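Local coordinates for succinate dehydrogenase (Membrane anchor subunit) (Mycolicibacterium smegmatis, PDB 7D6V) that anchors succinate dehydrogenase Sdh1 in the membrane, carries an embedded Rieske-type [2Fe-2S] cluster and binds ubiquinone, linking succinate oxidation to quinone reduction, at the interface of chains B and A. Sequence-based numbering; all coordinates share one arbitrary frame. Chains: chain A, Succinate dehydrogenase (Membrane anchor subunit); chain B, Fumarate reductase iron-sulfur subunit.

Two patches on the boundary between the iron-sulfur subunit and the membrane anchor lie with the centres of their C-alpha atoms about 30 Å apart, and they have no residue in common. Contact 1 centres on an arginine–carbonyl bond flanked by apolar branches: an arginine of chain B enters the N-terminal loop segment of chain A, ahead of helix 33-55. Contact 2 is mainly apolar and joins helix 219-235 of chain B, with a chain B loop residue alongside, to helices 115-124 and 207-215 of chain A, beside metal-cluster pockets of both subunits. Together they suggest a division of labour, with the N-terminal arm fastening the subunits and the helical contact setting the clusters against each other.

Contact 1: the interface of chains B and A. Residues chain B 93, 159; chain A 13-14, 21, 23-24.
The guanidinium of B:Arg93 slips between A:Val13 and A:Ile21 and reaches the backbone carbonyl of A:Glu23 with its tip. Its aliphatic chain runs straight at first and then bends at chi3 (88°), which turns the flat head into the chain A segment. There it grips one oxygen end-on: B:Arg93 NH1 and NH2 both donate to A:Glu23 O, each at 3.1 Å. The acceptor lies nearly in the guanidinium plane, at its edge. Seen from the carbonyl, NH1 arrives close to the C=O axis (164°), whereas NH2 is tilted from the carbonyl plane. The A:Ile21 carbonyl also lies close to NH2, although the N-H points elsewhere and no hydrogen bond forms.

Apolar branches flank the two faces of the head. On one, A:Ile21 CG2 stands over the centre, 3.6 Å from B:Arg93 CZ; this methyl is directed there by a torsion that sets it anti to its own backbone N. A:Val13 CG1 lies off the opposite face, offset toward the rim, while A:Val13 CG2 comes to 3.5 Å from B:Arg93 NH2. Both side chains cross the arginine obliquely. Behind the valine, the A:Phe14 ring takes A:Val13 CG2 over its centre and may help hold that branch toward the arginine. The A:Glu23 carboxylate is not in contact, its OE1 being 5.8 Å from B:Arg93 NH2, and could add only a longer-range attraction. B:Arg159, at the end of helix 156-159, borders the patch through its backbone oxygen. All the chain A residues here belong to loop in the N-terminal arm, which lies along chain B before helix 33-55 begins.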
ATOM      1  N   ARG B  93      17.029  -1.722  11.194  1.00 13.34           N
ATOM      2  CA  ARG B  93      17.833  -2.012  12.371  1.00 13.34           C
ATOM      3  C   ARG B  93      17.015  -2.476  13.567  1.00 13.34           C
ATOM      4  O   ARG B  93      17.582  -2.665  14.644  1.00 13.34           O
ATOM      5  CB  ARG B  93      18.659  -0.783  12.761  1.00 13.34           C
ATOM      6  CG  ARG B  93      19.820  -0.504  11.831  1.00 13.34           C
ATOM      7  CD  ARG B  93      20.612   0.702  12.286  1.00 13.34           C
ATOM      8  NE  ARG B  93      21.658   0.342  13.236  1.00 13.34           N
ATOM      9  CZ  ARG B  93      22.425   1.220  13.870  1.00 13.34           C
ATOM     10  NH1 ARG B  93      22.265   2.514  13.655  1.00 13.34           N
ATOM     11  NH2 ARG B  93      23.353   0.804  14.715  1.00 13.34           N
ATOM     12  N   ARG B 159      12.608  -0.520  18.953  1.00 12.93           N
ATOM     13  CA  ARG B 159      13.876  -0.324  18.259  1.00 12.93           C
ATOM     14  C   ARG B 159      15.043  -0.292  19.234  1.00 12.93           C
ATOM     15  O   ARG B 159      16.098  -0.875  18.966  1.00 12.93           O
ATOM     16  CB  ARG B 159      13.835   0.961  17.435  1.00 12.93           C
ATOM     17  CG  ARG B 159      15.140   1.311  16.746  1.00 12.93           C
ATOM     18  CD  ARG B 159      14.995   2.572  15.921  1.00 12.93           C
ATOM     19  NE  ARG B 159      16.215   2.900  15.191  1.00 12.93           N
ATOM     20  CZ  ARG B 159      16.474   2.499  13.952  1.00 12.93           C
ATOM     21  NH1 ARG B 159      15.598   1.750  13.302  1.00 12.93           N
ATOM     22  NH2 ARG B 159      17.608   2.844  13.365  1.00 12.93           N
TER
ATOM     23  N   VAL A  13      20.102  -1.284  19.265  1.00 14.44           N
ATOM     24  CA  VAL A  13      20.556  -1.595  17.918  1.00 14.44           C
ATOM     25  C   VAL A  13      21.879  -2.320  17.926  1.00 14.44           C
ATOM     26  O   VAL A  13      22.381  -2.696  16.859  1.00 14.44           O
ATOM     27  CB  VAL A  13      20.632  -0.335  17.036  1.00 14.44           C
ATOM     28  CG1 VAL A  13      19.250   0.258  16.835  1.00 14.44           C
ATOM     29  CG2 VAL A  13      21.557   0.688  17.661  1.00 14.44           C
ATOM     30  N   PHE A  14      22.463  -2.527  19.102  1.00 14.52           N
ATOM     31  CA  PHE A  14      23.677  -3.299  19.278  1.00 14.52           C
ATOM     32  C   PHE A  14      23.383  -4.683  19.834  1.00 14.52           C
ATOM     33  O   PHE A  14      24.293  -5.368  20.308  1.00 14.52           O
ATOM     34  CB  PHE A  14      24.638  -2.523  20.172  1.00 14.52           C
ATOM     35  CG  PHE A  14      24.671  -1.053  19.864  1.00 14.52           C
ATOM     36  CD1 PHE A  14      25.270  -0.591  18.706  1.00 14.52           C
ATOM     37  CD2 PHE A  14      24.075  -0.138  20.712  1.00 14.52           C
ATOM     38  CE1 PHE A  14      25.291   0.753  18.411  1.00 14.52           C
ATOM     39  CE2 PHE A  14      24.094   1.209  20.422  1.00 14.52           C
ATOM     40  CZ  PHE A  14      24.704   1.656  19.270  1.00 14.52           C
ATOM     41  N   ILE A  21      25.927  -2.539  12.867  1.00 15.62           N
ATOM     42  CA  ILE A  21      26.265  -1.146  12.584  1.00 15.62           C
ATOM     43  C   ILE A  21      26.732  -0.495  13.881  1.00 15.62           C
ATOM     44  O   ILE A  21      25.904  -0.211  14.759  1.00 15.62           O
ATOM     45  CB  ILE A  21      25.081  -0.382  11.960  1.00 15.62           C
ATOM     46  CG1 ILE A  21      24.681  -0.962  10.601  1.00 15.62           C
ATOM     47  CG2 ILE A  21      25.378   1.094  11.835  1.00 15.62           C
ATOM     48  CD1 ILE A  21      23.677  -2.049  10.651  1.00 15.62           C
ATOM     49  N   GLU A  23      27.385   2.426  14.866  1.00 17.79           N
ATOM     50  CA  GLU A  23      27.174   3.865  14.881  1.00 17.79           C
ATOM     51  C   GLU A  23      25.821   4.161  15.497  1.00 17.79           C
ATOM     52  O   GLU A  23      24.824   3.519  15.156  1.00 17.79           O
ATOM     53  CB  GLU A  23      27.287   4.479  13.480  1.00 17.79           C
ATOM     54  CG  GLU A  23      28.697   4.450  12.896  1.00 17.79           C
ATOM     55  CD  GLU A  23      28.926   3.336  11.897  1.00 17.79           C
ATOM     56  OE1 GLU A  23      28.093   2.416  11.818  1.00 17.79           O
ATOM     57  OE2 GLU A  23      29.945   3.384  11.179  1.00 17.79           O
ATOM     58  N   ARG A  24      25.799   5.136  16.405  1.00 17.38           N
ATOM     59  CA  ARG A  24      24.580   5.453  17.136  1.00 17.38           C
ATOM     60  C   ARG A  24      23.469   5.870  16.181  1.00 17.38           C
ATOM     61  O   ARG A  24      22.316   5.454  16.332  1.00 17.38           O
ATOM     62  CB  ARG A  24      24.879   6.548  18.159  1.00 17.38           C
ATOM     63  CG  ARG A  24      23.716   6.919  19.022  1.00 17.38           C
ATOM     64  CD  ARG A  24      23.369   5.724  19.869  1.00 17.38           C
ATOM     65  NE  ARG A  24      24.460   5.288  20.733  1.00 17.38           N
ATOM     66  CZ  ARG A  24      24.717   5.806  21.926  1.00 17.38           C
ATOM     67  NH1 ARG A  24      23.939   6.762  22.414  1.00 17.38           N
ATOM     68  NH2 ARG A  24      25.731   5.349  22.646  1.00 17.38           N
TER

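Contact 2: the interface of chains B and A. Residues chain B 205, 221, 225; chain A 115, 207, 210, 237.
B:Asp221 and B:Ile225, one turn apart on helix 219-235, face A:Tyr115 and A:His207, each the first residue of its helix (115-124 and 207-215), while B:Ile205 approaches from a loop. B:Ile225 lies between the two rings, one branch against each. Its CG2 methyl, anti to the backbone N, lies over the centre of the A:Tyr115 ring, 4.0 Å from the centroid, in a CH-pi contact. The other branch ends in CD1, which rests on a face of the A:His207 imidazole, offset toward the rim and 3.8 Å from the centroid. A:Asn237 ND2 stands over the opposite face, leaving the imidazole between an isoleucine methyl and an amide. B:Ile205 meets the tyrosine differently: its CD1 comes in at the ring edge, in plane, the two side chains crossing at about a right angle.

At the tip of the imidazole, A:His207 NE2 makes a weak hydrogen bond to the carboxylate oxygen OD1 of B:Asp221 (3.3 Å). The carboxylate and imidazole planes are 60° apart, and the bond is bent to 128° at the hydrogen. A:Arg210 extends past them toward the backbone oxygen of B:Asp221 without hydrogen bonding.

A:Tyr115 and A:His207 also line the [2Fe-2S] pocket of the anchor, and B:Ile205 lines the [3Fe-4S] pocket of chain B. The contact thus joins the surroundings of two clusters and probably helps keep them positioned for electron transfer toward the membrane.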
ATOM      1  N   ILE B 205       4.213   9.578  23.046  1.00 12.13           N
ATOM      2  CA  ILE B 205       3.586   9.956  21.786  1.00 12.13           C
ATOM      3  C   ILE B 205       4.509  10.832  20.953  1.00 12.13           C
ATOM      4  O   ILE B 205       4.057  11.706  20.207  1.00 12.13           O
ATOM      5  CB  ILE B 205       2.231  10.628  22.038  1.00 12.13           C
ATOM      6  CG1 ILE B 205       2.425  11.901  22.845  1.00 12.13           C
ATOM      7  CG2 ILE B 205       1.289   9.675  22.745  1.00 12.13           C
ATOM      8  CD1 ILE B 205       1.207  12.683  22.911  1.00 12.13           C
ATOM      9  N   ASP B 221      -2.115  11.003  15.839  1.00 12.44           N
ATOM     10  CA  ASP B 221      -3.221  11.912  16.123  1.00 12.44           C
ATOM     11  C   ASP B 221      -4.581  11.257  15.912  1.00 12.44           C
ATOM     12  O   ASP B 221      -5.531  11.558  16.643  1.00 12.44           O
ATOM     13  CB  ASP B 221      -3.102  13.167  15.262  1.00 12.44           C
ATOM     14  CG  ASP B 221      -2.169  14.199  15.861  1.00 12.44           C
ATOM     15  OD1 ASP B 221      -1.549  13.914  16.905  1.00 12.44           O
ATOM     16  OD2 ASP B 221      -2.055  15.301  15.287  1.00 12.44           O
ATOM     17  N   ILE B 225      -3.660   8.500  20.072  1.00 10.89           N
ATOM     18  CA  ILE B 225      -4.237   9.382  21.088  1.00 10.89           C
ATOM     19  C   ILE B 225      -5.721   9.104  21.309  1.00 10.89           C
ATOM     20  O   ILE B 225      -6.150   9.065  22.474  1.00 10.89           O
ATOM     21  CB  ILE B 225      -3.940  10.852  20.744  1.00 10.89           C
ATOM     22  CG1 ILE B 225      -2.450  11.143  20.912  1.00 10.89           C
ATOM     23  CG2 ILE B 225      -4.755  11.788  21.620  1.00 10.89           C
ATOM     24  CD1 ILE B 225      -2.001  12.424  20.273  1.00 10.89           C
TER
ATOM     25  N   TYR A 115      -0.783  16.680  25.290  1.00 10.84           N
ATOM     26  CA  TYR A 115      -0.218  15.645  24.435  1.00 10.84           C
ATOM     27  C   TYR A 115       0.936  16.182  23.595  1.00 10.84           C
ATOM     28  O   TYR A 115       1.970  15.521  23.462  1.00 10.84           O
ATOM     29  CB  TYR A 115      -1.309  15.041  23.550  1.00 10.84           C
ATOM     30  CG  TYR A 115      -2.170  14.012  24.256  1.00 10.84           C
ATOM     31  CD1 TYR A 115      -1.789  12.682  24.307  1.00 10.84           C
ATOM     32  CD2 TYR A 115      -3.358  14.372  24.872  1.00 10.84           C
ATOM     33  CE1 TYR A 115      -2.558  11.742  24.944  1.00 10.84           C
ATOM     34  CE2 TYR A 115      -4.136  13.435  25.515  1.00 10.84           C
ATOM     35  CZ  TYR A 115      -3.728  12.120  25.548  1.00 10.84           C
ATOM     36  OH  TYR A 115      -4.491  11.174  26.183  1.00 10.84           O
ATOM     37  N   HIS A 207      -6.606  17.670  22.346  1.00 11.22           N
ATOM     38  CA  HIS A 207      -6.901  16.289  21.979  1.00 11.22           C
ATOM     39  C   HIS A 207      -7.988  15.691  22.859  1.00 11.22           C
ATOM     40  O   HIS A 207      -8.756  14.842  22.397  1.00 11.22           O
ATOM     41  CB  HIS A 207      -5.638  15.435  22.063  1.00 11.22           C
ATOM     42  CG  HIS A 207      -4.785  15.491  20.837  1.00 11.22           C
ATOM     43  ND1 HIS A 207      -3.621  16.223  20.774  1.00 11.22           N
ATOM     44  CD2 HIS A 207      -4.924  14.899  19.628  1.00 11.22           C
ATOM     45  CE1 HIS A 207      -3.081  16.084  19.577  1.00 11.22           C
ATOM     46  NE2 HIS A 207      -3.853  15.286  18.863  1.00 11.22           N
ATOM     47  N   ARG A 210     -11.289  16.965  21.508  1.00 10.86           N
ATOM     48  CA  ARG A 210     -11.687  16.194  20.338  1.00 10.86           C
ATOM     49  C   ARG A 210     -12.359  14.890  20.741  1.00 10.86           C
ATOM     50  O   ARG A 210     -13.360  14.485  20.143  1.00 10.86           O
ATOM     51  CB  ARG A 210     -10.464  15.919  19.467  1.00 10.86           C
ATOM     52  CG  ARG A 210     -10.773  15.448  18.066  1.00 10.86           C
ATOM     53  CD  ARG A 210      -9.501  15.040  17.359  1.00 10.86           C
ATOM     54  NE  ARG A 210      -9.750  14.538  16.014  1.00 10.86           N
ATOM     55  CZ  ARG A 210      -8.905  13.768  15.343  1.00 10.86           C
ATOM     56  NH1 ARG A 210      -7.757  13.407  15.893  1.00 10.86           N
ATOM     57  NH2 ARG A 210      -9.208  13.356  14.124  1.00 10.86           N
ATOM     58  N   ASN A 237      -7.423  20.962  15.583  1.00 11.58           N
ATOM     59  CA  ASN A 237      -6.437  20.101  16.218  1.00 11.58           C
ATOM     60  C   ASN A 237      -5.280  19.760  15.294  1.00 11.58           C
ATOM     61  O   ASN A 237      -4.193  19.434  15.778  1.00 11.58           O
ATOM     62  CB  ASN A 237      -7.131  18.828  16.708  1.00 11.58           C
ATOM     63  CG  ASN A 237      -6.197  17.892  17.435  1.00 11.58           C
ATOM     64  OD1 ASN A 237      -5.762  16.884  16.884  1.00 11.58           O
ATOM     65  ND2 ASN A 237      -5.893  18.212  18.684  1.00 11.58           N
TER